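Local coordinates for cell surface protein (Putative S-layer protein) (Clostridioides difficile R20291, PDB 5NJL), which probably helps to coat the bacterial cell wall as a surface-layer-associated protein and supports adhesion to cells in vitro, at residues Asn109-Lys114 with Ala126-Ser131; Leu139-Arg144 with Ile164-Asn169; Lys80-Ile83 with Glu89-Ala92; Ala102-Glu107 with Ile155-Gly160. All coordinates share one frame; numbering follows the deposited sequence. Where two conformers were deposited one is given.

Interaction 1: Asn109-Lys114 with Ala126-Ser131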
loop_
_atom_site.group_PDB
_atom_site.type_symbol
_atom_site.label_atom_id
_atom_site.label_comp_id
_atom_site.label_asym_id
_atom_site.label_seq_id
_atom_site.Cartn_x
_atom_site.Cartn_y
_atom_site.Cartn_z
ATOM N N ASN A 109 24.555 -11.885 11.673
ATOM C CA ASN A 109 25.400 -11.067 12.555
ATOM C C ASN A 109 24.818 -10.924 13.933
ATOM O O ASN A 109 25.536 -11.059 14.928
ATOM C CB ASN A 109 25.653 -9.688 11.962
ATOM C CG ASN A 109 26.536 -9.732 10.738
ATOM O OD1 ASN A 109 27.382 -10.614 10.592
ATOM N ND2 ASN A 109 26.361 -8.754 9.857
ATOM N N SER A 110 23.514 -10.674 14.017
ATOM C CA SER A 110 22.857 -10.533 15.307
ATOM C C SER A 110 22.908 -11.814 16.148
ATOM O O SER A 110 23.223 -11.782 17.349
ATOM C CB SER A 110 21.398 -10.113 15.114
ATOM O OG SER A 110 20.716 -10.186 16.350
ATOM N N ILE A 111 22.579 -12.944 15.523
ATOM C CA ILE A 111 22.632 -14.231 16.224
ATOM C C ILE A 111 24.063 -14.554 16.702
ATOM O O ILE A 111 24.263 -14.978 17.856
ATOM C CB ILE A 111 22.081 -15.379 15.355
ATOM C CG1 ILE A 111 20.565 -15.188 15.148
ATOM C CG2 ILE A 111 22.343 -16.725 16.036
ATOM C CD1 ILE A 111 19.969 -16.089 14.071
ATOM N N THR A 112 25.035 -14.332 15.832
ATOM C CA THR A 112 26.446 -14.606 16.151
ATOM C C THR A 112 26.858 -13.769 17.386
ATOM O O THR A 112 27.463 -14.286 18.327
ATOM C CB THR A 112 27.322 -14.313 14.925
ATOM O OG1 THR A 112 26.931 -15.172 13.858
ATOM C CG2 THR A 112 28.808 -14.500 15.200
ATOM N N GLU A 113 26.446 -12.500 17.410
ATOM C CA GLU A 113 26.723 -11.626 18.554
ATOM C C GLU A 113 25.960 -12.073 19.798
ATOM O O GLU A 113 26.548 -12.210 20.858
ATOM C CB GLU A 113 26.426 -10.162 18.200
ATOM C CG GLU A 113 26.779 -9.146 19.290
ATOM C CD GLU A 113 28.279 -8.988 19.549
ATOM O OE1 GLU A 113 28.626 -8.367 20.583
ATOM O OE2 GLU A 113 29.117 -9.464 18.739
ATOM N N LYS A 114 24.664 -12.329 19.672
ATOM C CA LYS A 114 23.877 -12.819 20.799
ATOM C C LYS A 114 24.409 -14.122 21.404
ATOM O O LYS A 114 24.340 -14.286 22.616
ATOM C CB LYS A 114 22.403 -13.023 20.425
ATOM C CG LYS A 114 21.558 -11.768 20.407
ATOM C CD LYS A 114 20.197 -12.099 19.808
ATOM C CE LYS A 114 19.112 -11.100 20.175
ATOM N NZ LYS A 114 19.277 -9.813 19.466
ATOM N N ALA A 126 22.452 -24.906 23.904
ATOM C CA ALA A 126 23.090 -25.249 22.626
ATOM C C ALA A 126 24.151 -24.253 22.207
ATOM O O ALA A 126 24.005 -23.048 22.474
ATOM C CB ALA A 126 22.025 -25.381 21.539
ATOM N N ASP A 127 25.207 -24.755 21.550
ATOM C CA ASP A 127 26.187 -23.931 20.847
ATOM C C ASP A 127 25.513 -23.527 19.534
ATOM O O ASP A 127 24.855 -24.353 18.910
ATOM C CB ASP A 127 27.454 -24.698 20.443
ATOM C CG ASP A 127 28.115 -25.429 21.573
ATOM O OD1 ASP A 127 28.234 -24.847 22.690
ATOM O OD2 ASP A 127 28.540 -26.589 21.304
ATOM N N VAL A 128 25.712 -22.291 19.098
ATOM C CA VAL A 128 24.971 -21.750 17.943
ATOM C C VAL A 128 25.952 -21.190 16.960
ATOM O O VAL A 128 26.867 -20.435 17.341
ATOM C CB VAL A 128 23.985 -20.623 18.360
ATOM C CG1 VAL A 128 23.245 -20.073 17.141
ATOM C CG2 VAL A 128 22.982 -21.147 19.362
ATOM N N LYS A 129 25.768 -21.543 15.694
ATOM C CA LYS A 129 26.402 -20.857 14.600
ATOM C C LYS A 129 25.350 -20.341 13.661
ATOM O O LYS A 129 24.336 -21.003 13.426
ATOM C CB LYS A 129 27.303 -21.792 13.812
ATOM C CG LYS A 129 28.416 -22.426 14.600
ATOM C CD LYS A 129 29.577 -21.503 14.766
ATOM C CE LYS A 129 30.799 -22.291 15.188
ATOM N NZ LYS A 129 31.829 -21.301 15.520
ATOM N N ALA A 130 25.579 -19.162 13.096
ATOM C CA ALA A 130 24.630 -18.637 12.138
ATOM C C ALA A 130 25.402 -18.067 10.995
ATOM O O ALA A 130 26.298 -17.235 11.210
ATOM C CB ALA A 130 23.752 -17.578 12.775
ATOM N N SER A 131 25.049 -18.477 9.791
ATOM C CA SER A 131 25.812 -18.156 8.590
ATOM C C SER A 131 24.897 -17.558 7.535
ATOM O O SER A 131 23.810 -18.072 7.317
ATOM C CB SER A 131 26.469 -19.419 8.015
ATOM O OG SER A 131 27.275 -20.132 8.953
#
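Ile111, on helix 101-115, packs on Val128 and Ala130 of the edge strand 126-133 in a helix packed on a sheet, lying along strand 126-133 on one face of the three-stranded antiparallel sheet. The short axes run nearly antiparallel, at 159°, and approach to 7.4 Å, close for a helix on a strand; the small Ala130 at the nearest point is consistent with that. Along the helix, Ile111 is the first residue to reach the strand and the one that enters the core. Its CG2 branch lies anti to the backbone N (chi1 -68°) and is thereby directed at the strand, where it touches two side chains of the same strand face: Val128 CG1 at 3.6 Å, the side chains crossing at about a right angle, and Ala130 CB at 3.7 Å, with Ile111 CB itself 3.8 Å from that methyl. Leu166, Tyr123 and Ile141 also pack on Ile111 and continue the apolar layer around it. The next residue, Thr112, sits at the exposed margin of the contact. Its hydroxyl is hydrogen-bonded back to Ala108 O in the preceding helical turn, which ties the side chain to its own helix. The strand carbonyl is a neighbour without being an acceptor here: Thr112 OG1 stands 3.4 Å from Ala130 O at a poor angle, and 4.1 Å from Ala130 CB.

Interaction 2: Leu139-Arg144 with Ile164-Asn169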
loop_
_atom_site.group_PDB
_atom_site.type_symbol
_atom_site.label_atom_id
_atom_site.label_comp_id
_atom_site.label_asym_id
_atom_site.label_seq_id
_atom_site.Cartn_x
_atom_site.Cartn_y
_atom_site.Cartn_z
ATOM N N LEU A 139 19.933 -17.879 5.253
ATOM C CA LEU A 139 20.478 -17.855 6.618
ATOM C C LEU A 139 20.466 -19.318 7.090
ATOM O O LEU A 139 19.425 -19.972 7.031
ATOM C CB LEU A 139 19.600 -16.999 7.507
ATOM C CG LEU A 139 19.769 -17.033 9.008
ATOM C CD1 LEU A 139 21.135 -16.506 9.389
ATOM C CD2 LEU A 139 18.694 -16.247 9.703
ATOM N N VAL A 140 21.617 -19.825 7.511
ATOM C CA VAL A 140 21.746 -21.213 7.950
ATOM C C VAL A 140 22.130 -21.192 9.422
ATOM O O VAL A 140 23.212 -20.704 9.802
ATOM C CB VAL A 140 22.789 -21.940 7.107
ATOM C CG1 VAL A 140 22.936 -23.397 7.511
ATOM C CG2 VAL A 140 22.467 -21.799 5.615
ATOM N N ILE A 141 21.249 -21.741 10.246
ATOM C CA ILE A 141 21.449 -21.815 11.675
ATOM C C ILE A 141 21.809 -23.242 12.059
ATOM O O ILE A 141 21.074 -24.191 11.739
ATOM C CB ILE A 141 20.206 -21.324 12.383
ATOM C CG1 ILE A 141 19.991 -19.829 12.035
ATOM C CG2 ILE A 141 20.333 -21.474 13.894
ATOM C CD1 ILE A 141 18.607 -19.362 12.363
ATOM N N THR A 142 22.937 -23.411 12.755
ATOM C CA THR A 142 23.409 -24.751 13.123
ATOM C C THR A 142 23.579 -24.786 14.635
ATOM O O THR A 142 24.290 -23.957 15.214
ATOM C CB THR A 142 24.690 -25.095 12.371
ATOM O OG1 THR A 142 24.361 -25.347 11.002
ATOM C CG2 THR A 142 25.390 -26.305 12.942
ATOM N N LEU A 143 22.938 -25.777 15.250
ATOM C CA LEU A 143 22.855 -25.931 16.692
ATOM C C LEU A 143 23.477 -27.253 17.081
ATOM O O LEU A 143 23.362 -28.248 16.344
ATOM C CB LEU A 143 21.395 -25.938 17.140
ATOM C CG LEU A 143 20.498 -24.800 16.664
ATOM C CD1 LEU A 143 19.054 -25.036 17.071
ATOM C CD2 LEU A 143 20.982 -23.477 17.206
ATOM N N ARG A 144 24.111 -27.271 18.246
ATOM C CA ARG A 144 24.576 -28.505 18.850
ATOM C C ARG A 144 24.334 -28.448 20.342
ATOM O O ARG A 144 24.597 -27.415 20.954
ATOM C CB ARG A 144 26.055 -28.587 18.529
ATOM C CG ARG A 144 26.809 -29.793 18.949
ATOM C CD ARG A 144 28.207 -29.723 18.312
ATOM N NE ARG A 144 29.020 -28.683 18.949
ATOM C CZ ARG A 144 30.335 -28.570 18.848
ATOM N NH1 ARG A 144 31.053 -29.391 18.072
ATOM N NH2 ARG A 144 30.936 -27.593 19.528
ATOM N N ILE A 164 12.992 -15.236 12.928
ATOM C CA ILE A 164 13.074 -16.276 13.935
ATOM C C ILE A 164 13.681 -15.699 15.223
ATOM O O ILE A 164 14.277 -14.612 15.213
ATOM C CB ILE A 164 13.729 -17.595 13.411
ATOM C CG1 ILE A 164 15.027 -17.393 12.656
ATOM C CG2 ILE A 164 12.804 -18.321 12.459
ATOM C CD1 ILE A 164 16.065 -16.688 13.452
ATOM N N ASP A 165 13.515 -16.415 16.331
ATOM C CA ASP A 165 14.004 -15.966 17.633
ATOM C C ASP A 165 14.446 -17.206 18.397
ATOM O O ASP A 165 13.616 -18.028 18.764
ATOM C CB ASP A 165 12.852 -15.248 18.345
ATOM C CG ASP A 165 13.215 -14.701 19.725
ATOM O OD1 ASP A 165 14.360 -14.860 20.247
ATOM O OD2 ASP A 165 12.282 -14.097 20.308
ATOM N N LEU A 166 15.753 -17.326 18.619
ATOM C CA LEU A 166 16.316 -18.497 19.296
ATOM C C LEU A 166 16.084 -18.490 20.815
ATOM O O LEU A 166 16.346 -19.497 21.478
ATOM C CB LEU A 166 17.805 -18.630 18.980
ATOM C CG LEU A 166 18.152 -18.775 17.502
ATOM C CD1 LEU A 166 19.654 -18.870 17.301
ATOM C CD2 LEU A 166 17.457 -19.979 16.903
ATOM N N THR A 167 15.586 -17.367 21.374
ATOM C CA THR A 167 15.121 -17.342 22.757
ATOM C C THR A 167 13.705 -17.901 22.922
ATOM O O THR A 167 13.321 -18.245 24.034
ATOM C CB THR A 167 15.175 -15.928 23.396
ATOM O OG1 THR A 167 14.173 -15.094 22.816
ATOM C CG2 THR A 167 16.519 -15.305 23.193
ATOM N N ALA A 168 12.931 -17.995 21.838
ATOM C CA ALA A 168 11.601 -18.566 21.867
ATOM C C ALA A 168 11.626 -20.100 21.762
ATOM O O ALA A 168 12.566 -20.711 21.245
ATOM C CB ALA A 168 10.745 -17.985 20.745
ATOM N N ASN A 169 10.542 -20.700 22.212
ATOM C CA ASN A 169 10.363 -22.139 22.152
ATOM C C ASN A 169 10.267 -22.597 20.707
ATOM O O ASN A 169 9.426 -22.096 19.955
ATOM C CB ASN A 169 9.070 -22.537 22.875
ATOM C CG ASN A 169 9.163 -22.402 24.386
ATOM O OD1 ASN A 169 10.156 -21.964 24.933
ATOM N ND2 ASN A 169 8.113 -22.855 25.073
#
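Two isoleucine methyls meet tip to tip where a loop without regular structure closes over a sheet face: Ile141 CD1 and Ile164 CD1 are 3.8 Å apart. Ile164 reaches this position with CG1 wedged between its backbone N and carbonyl carbon (chi1 48°), a less common isoleucine rotamer that sends the CD1 end down to the central strand 138-145. Beside it Leu166 offers a looser touch, its CD1 lying 4.3 Å from Ile141 CG2, so that the two branches of Ile141 serve different loop residues. Ile111 of helix 101-115 and Leu193 also pack on both Ile141 and Leu166, making this part of the domain's small core. The loop is shaped by a type I beta turn from Asp165 to Ala168, with an Asx turn inside it. Asp165 OD1 accepts from Thr167 N at 3.0 Å and from Thr167 OG1 at 2.6 Å; both donors come from the same face of the carboxylate plane, the amide from 48° out of it. The contact itself is apolar, methyl on methyl, which implies that the loop is held on the strand by burial of methyl groups; the Asp165-Thr167 bonds set the turn, and Ile164 N to Tyr98 OH is a polar tie outside the contact.

Interaction 3: Lys80-Ile83 with Glu89-Ala92. With SO4 (sulfate ion), chain C.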
loop_
_atom_site.group_PDB
_atom_site.type_symbol
_atom_site.label_atom_id
_atom_site.label_comp_id
_atom_site.label_asym_id
_atom_site.label_seq_id
_atom_site.Cartn_x
_atom_site.Cartn_y
_atom_site.Cartn_z
ATOM N N LYS A 80 -5.494 -1.157 6.096
ATOM C CA LYS A 80 -4.896 -0.945 7.406
ATOM C C LYS A 80 -3.850 -2.029 7.791
ATOM O O LYS A 80 -3.269 -1.951 8.870
ATOM C CB LYS A 80 -5.951 -0.859 8.506
ATOM C CG LYS A 80 -6.895 0.339 8.398
ATOM C CD LYS A 80 -8.087 0.237 9.356
ATOM C CE LYS A 80 -7.793 0.616 10.796
ATOM N NZ LYS A 80 -7.168 1.952 10.877
ATOM N N GLY A 81 -3.650 -3.021 6.924
ATOM C CA GLY A 81 -2.628 -4.048 7.107
ATOM C C GLY A 81 -3.289 -5.326 7.549
ATOM O O GLY A 81 -3.844 -5.382 8.648
ATOM N N HIS A 82 -3.251 -6.333 6.685
ATOM C CA HIS A 82 -3.815 -7.631 7.000
ATOM C C HIS A 82 -3.042 -8.771 6.364
ATOM O O HIS A 82 -2.299 -8.579 5.397
ATOM C CB HIS A 82 -5.293 -7.680 6.583
ATOM C CG HIS A 82 -5.519 -7.644 5.110
ATOM N ND1 HIS A 82 -5.346 -6.508 4.350
ATOM C CD2 HIS A 82 -5.919 -8.612 4.253
ATOM C CE1 HIS A 82 -5.625 -6.788 3.085
ATOM N NE2 HIS A 82 -5.968 -8.054 3.000
ATOM N N ILE A 83 -3.215 -9.960 6.913
ATOM C CA ILE A 83 -2.602 -11.165 6.356
ATOM C C ILE A 83 -3.434 -12.337 6.817
ATOM O O ILE A 83 -4.090 -12.252 7.844
ATOM C CB ILE A 83 -1.127 -11.289 6.839
ATOM C CG1 ILE A 83 -0.265 -12.076 5.845
ATOM C CG2 ILE A 83 -1.035 -11.888 8.235
ATOM C CD1 ILE A 83 1.222 -12.040 6.186
ATOM N N GLU A 89 -7.260 -17.298 9.367
ATOM C CA GLU A 89 -7.959 -16.094 9.822
ATOM C C GLU A 89 -7.247 -14.906 9.242
ATOM O O GLU A 89 -6.023 -14.916 9.126
ATOM C CB GLU A 89 -7.896 -15.962 11.327
ATOM C CG GLU A 89 -8.638 -17.059 12.052
ATOM C CD GLU A 89 -8.385 -17.138 13.557
ATOM O OE1 GLU A 89 -7.378 -16.627 14.142
ATOM O OE2 GLU A 89 -9.214 -17.816 14.173
ATOM N N VAL A 90 -8.010 -13.874 8.910
ATOM C CA VAL A 90 -7.460 -12.607 8.465
ATOM C C VAL A 90 -7.174 -11.744 9.693
ATOM O O VAL A 90 -8.098 -11.343 10.419
ATOM C CB VAL A 90 -8.407 -11.919 7.465
ATOM C CG1 VAL A 90 -7.832 -10.579 7.010
ATOM C CG2 VAL A 90 -8.670 -12.832 6.272
ATOM N N VAL A 91 -5.896 -11.420 9.901
ATOM C CA VAL A 91 -5.446 -10.733 11.102
ATOM C C VAL A 91 -4.657 -9.460 10.797
ATOM O O VAL A 91 -4.179 -9.266 9.678
ATOM C CB VAL A 91 -4.630 -11.673 12.015
ATOM C CG1 VAL A 91 -5.460 -12.909 12.351
ATOM C CG2 VAL A 91 -3.316 -12.084 11.370
ATOM N N ALA A 92 -4.541 -8.617 11.818
ATOM C CA ALA A 92 -3.958 -7.278 11.716
ATOM C C ALA A 92 -2.478 -7.215 12.066
ATOM O O ALA A 92 -1.802 -6.210 11.806
ATOM C CB ALA A 92 -4.711 -6.334 12.653
HETATM S S SO4 C . -6.490 -9.716 -0.130
HETATM O O1 SO4 C . -7.118 -9.756 1.204
HETATM O O2 SO4 C . -7.501 -9.350 -1.150
HETATM O O3 SO4 C . -5.936 -11.056 -0.449
HETATM O O4 SO4 C . -5.399 -8.705 -0.101
#
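Two backbone hydrogen bonds join Ile83 and Val91 as an antiparallel hydrogen-bonded pair, the centre of a very short two-stranded ribbon. Val91 N gives to Ile83 O at 2.9 Å, almost straight at 174°; Ile83 N gives to Val91 O at 3.0 Å, in the carbonyl plane but more bent at hydrogen, 146°. Each carbonyl also receives a CA-H...O contact: His82 CA lies 3.2 Å from Val91 O, and Val90 CA approaches Ile83 O. Apolar touches are few. Ile83 and Val91 turn to the same face of the ribbon and meet through their CG2 methyls at 3.9 Å, while Val90 CG1 lies alongside His82, 3.9 Å from its CB and equally near CD2. Polar contacts fix the imidazole at both nitrogens. His82 ND1 is hydrogen-bonded to Asp79 OD1, and NE2 gives a 2.7 Å bond to O1 of a sulfate, probably from the crystallisation liquor, with a weaker bond to O4. The sulfate sulphur lies in the ring plane, at its edge; proximity of the anion and Asp79 would probably favour a protonated ring. The ribbon follows strand 72-79 of the five-stranded mixed sheet after a short loop, and Tyr29 and Thr30, in the chain after helix 14-25, bond to Gly81 O and Val90 respectively.

Interaction 4: Ala102-Glu107 with Ile155-Gly160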
loop_
_atom_site.group_PDB
_atom_site.type_symbol
_atom_site.label_atom_id
_atom_site.label_comp_id
_atom_site.label_asym_id
_atom_site.label_seq_id
_atom_site.Cartn_x
_atom_site.Cartn_y
_atom_site.Cartn_z
ATOM N N ALA A 102 20.058 -8.429 2.633
ATOM C CA ALA A 102 20.592 -7.662 3.775
ATOM C C ALA A 102 19.944 -8.011 5.121
ATOM O O ALA A 102 20.612 -7.994 6.155
ATOM C CB ALA A 102 20.484 -6.156 3.522
ATOM N N ASP A 103 18.649 -8.297 5.116
ATOM C CA ASP A 103 17.958 -8.748 6.310
ATOM C C ASP A 103 18.502 -10.105 6.815
ATOM O O ASP A 103 18.644 -10.306 8.020
ATOM C CB ASP A 103 16.452 -8.917 6.042
ATOM C CG ASP A 103 15.704 -7.592 5.872
ATOM O OD1 ASP A 103 16.225 -6.528 6.273
ATOM O OD2 ASP A 103 14.558 -7.646 5.367
ATOM N N LEU A 104 18.773 -11.026 5.901
ATOM C CA LEU A 104 19.336 -12.335 6.277
ATOM C C LEU A 104 20.759 -12.171 6.834
ATOM O O LEU A 104 21.108 -12.749 7.855
ATOM C CB LEU A 104 19.350 -13.297 5.112
ATOM C CG LEU A 104 17.978 -13.651 4.549
ATOM C CD1 LEU A 104 18.150 -14.414 3.262
ATOM C CD2 LEU A 104 17.145 -14.453 5.523
ATOM N N SER A 105 21.552 -11.340 6.168
ATOM C CA SER A 105 22.891 -11.051 6.589
ATOM C C SER A 105 22.939 -10.401 7.957
ATOM O O SER A 105 23.752 -10.802 8.796
ATOM C CB SER A 105 23.551 -10.133 5.548
ATOM O OG SER A 105 24.895 -9.991 5.881
ATOM N N ALA A 106 22.067 -9.411 8.205
ATOM C CA ALA A 106 21.938 -8.782 9.532
ATOM C C ALA A 106 21.566 -9.761 10.632
ATOM O O ALA A 106 22.076 -9.676 11.752
ATOM C CB ALA A 106 20.900 -7.655 9.509
ATOM N N GLU A 107 20.667 -10.688 10.326
ATOM C CA GLU A 107 20.253 -11.674 11.309
ATOM C C GLU A 107 21.407 -12.607 11.705
ATOM O O GLU A 107 21.574 -12.906 12.887
ATOM C CB GLU A 107 19.089 -12.509 10.757
ATOM C CG GLU A 107 18.441 -13.419 11.782
ATOM C CD GLU A 107 17.670 -12.668 12.851
ATOM O OE1 GLU A 107 16.463 -12.390 12.659
ATOM O OE2 GLU A 107 18.267 -12.385 13.892
ATOM N N ILE A 155 19.048 -25.552 10.351
ATOM C CA ILE A 155 17.786 -24.972 9.876
ATOM C C ILE A 155 18.141 -23.916 8.839
ATOM O O ILE A 155 19.024 -23.079 9.095
ATOM C CB ILE A 155 17.031 -24.276 11.038
ATOM C CG1 ILE A 155 16.692 -25.258 12.171
ATOM C CG2 ILE A 155 15.772 -23.561 10.563
ATOM C CD1 ILE A 155 15.645 -26.276 11.813
ATOM N N GLU A 156 17.440 -23.947 7.696
ATOM C CA GLU A 156 17.636 -22.976 6.607
ATOM C C GLU A 156 16.466 -21.983 6.582
ATOM O O GLU A 156 15.290 -22.384 6.603
ATOM C CB GLU A 156 17.794 -23.680 5.250
ATOM C CG GLU A 156 17.802 -22.752 4.033
ATOM C CD GLU A 156 17.856 -23.506 2.709
ATOM O OE1 GLU A 156 18.845 -24.246 2.509
ATOM O OE2 GLU A 156 16.912 -23.358 1.885
ATOM N N ILE A 157 16.803 -20.694 6.543
ATOM C CA ILE A 157 15.842 -19.586 6.584
ATOM C C ILE A 157 16.104 -18.756 5.323
ATOM O O ILE A 157 17.261 -18.451 4.997
ATOM C CB ILE A 157 16.028 -18.726 7.855
ATOM C CG1 ILE A 157 15.901 -19.553 9.152
ATOM C CG2 ILE A 157 15.047 -17.560 7.893
ATOM C CD1 ILE A 157 14.527 -20.097 9.435
ATOM N N GLY A 158 15.037 -18.407 4.606
ATOM C CA GLY A 158 15.157 -17.650 3.361
ATOM C C GLY A 158 14.368 -16.352 3.318
ATOM O O GLY A 158 13.630 -16.008 4.238
ATOM N N ILE A 159 14.515 -15.655 2.202
ATOM C CA ILE A 159 13.758 -14.442 1.952
ATOM C C ILE A 159 12.295 -14.851 1.938
ATOM O O ILE A 159 11.924 -15.879 1.359
ATOM C CB ILE A 159 14.165 -13.768 0.620
ATOM C CG1 ILE A 159 15.613 -13.249 0.712
ATOM C CG2 ILE A 159 13.234 -12.586 0.314
ATOM C CD1 ILE A 159 16.227 -12.839 -0.605
ATOM N N GLY A 160 11.478 -14.085 2.638
ATOM C CA GLY A 160 10.053 -14.331 2.702
ATOM C C GLY A 160 9.635 -15.120 3.911
ATOM O O GLY A 160 8.458 -15.200 4.197
#
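Leu104 of helix 101-115 meets Ile157, Gly158 and Ile159 near the end of the edge strand of the three-stranded antiparallel sheet. The leucine supplies the helix side of this contact, and its two methyls divide the work. With CG anti to the carbonyl carbon (chi1 -62°), the side chain extends from the helix to the strand. CD1 rests against Ile159, 3.8 Å from CG1 and 4.0 Å from the backbone N; the two side chains cross at about a right angle. CD2 settles on the main chain instead, 4.0 Å from both Gly158 C and Ile157 O.

Ile157 has its CB directed at the helix, yet the longer branch leads off, its CD1 end toward Ile164, leaving CG2 as the part nearest Leu104, at 4.4 Å from CD2; Tyr98 and Leu139 also touch Ile157. Ile159, next after Gly158, closes the outer margin: it is exposed, and a sulfate probably carried over from crystallisation lies about 4 Å from its side chain. Between the two isoleucines, Gly158 places bare backbone beside the leucine methyl. Leu139 from the central strand, Tyr132 from strand 126-133 and Tyr98 also pack on Leu104, so the residue bridges the helix to all three strands of the sheet. Contact here is purely van der Waals, methyl against aliphatic carbon and methyl against peptide; it implies that the helix is held at this end by shape and burial, while Gly158 N is hydrogen-bonded to Asp161 OD2 and the backbones of Ile157 and Ile155 bond to Leu139 and Ile141 of the central strand.

Overall arrangement
Interactions 1, 2 and 4 belong to one small domain and share its three-stranded sheet: interaction 1 uses the edge strand 126-133, interaction 2 the central strand 138-145 and interaction 4 the other edge, 152-158. Helix 101-115 serves interactions 4 and 1 with successive turns, residues 102-107 and 109-114, their centres 13 Å apart. Interaction 2 joins them: its centre lies 8 Å from interaction 1, where Ile111 CG2 is 3.7 Å from Leu166 CD1, and 12 Å from interaction 4, where Ile164 CG2 is 3.9 Å from Ile157 CD1. Interaction 3, with its sulfate, stands apart, its nearest atoms about 8 Å from interaction 4 and about 21 Å from interaction 1.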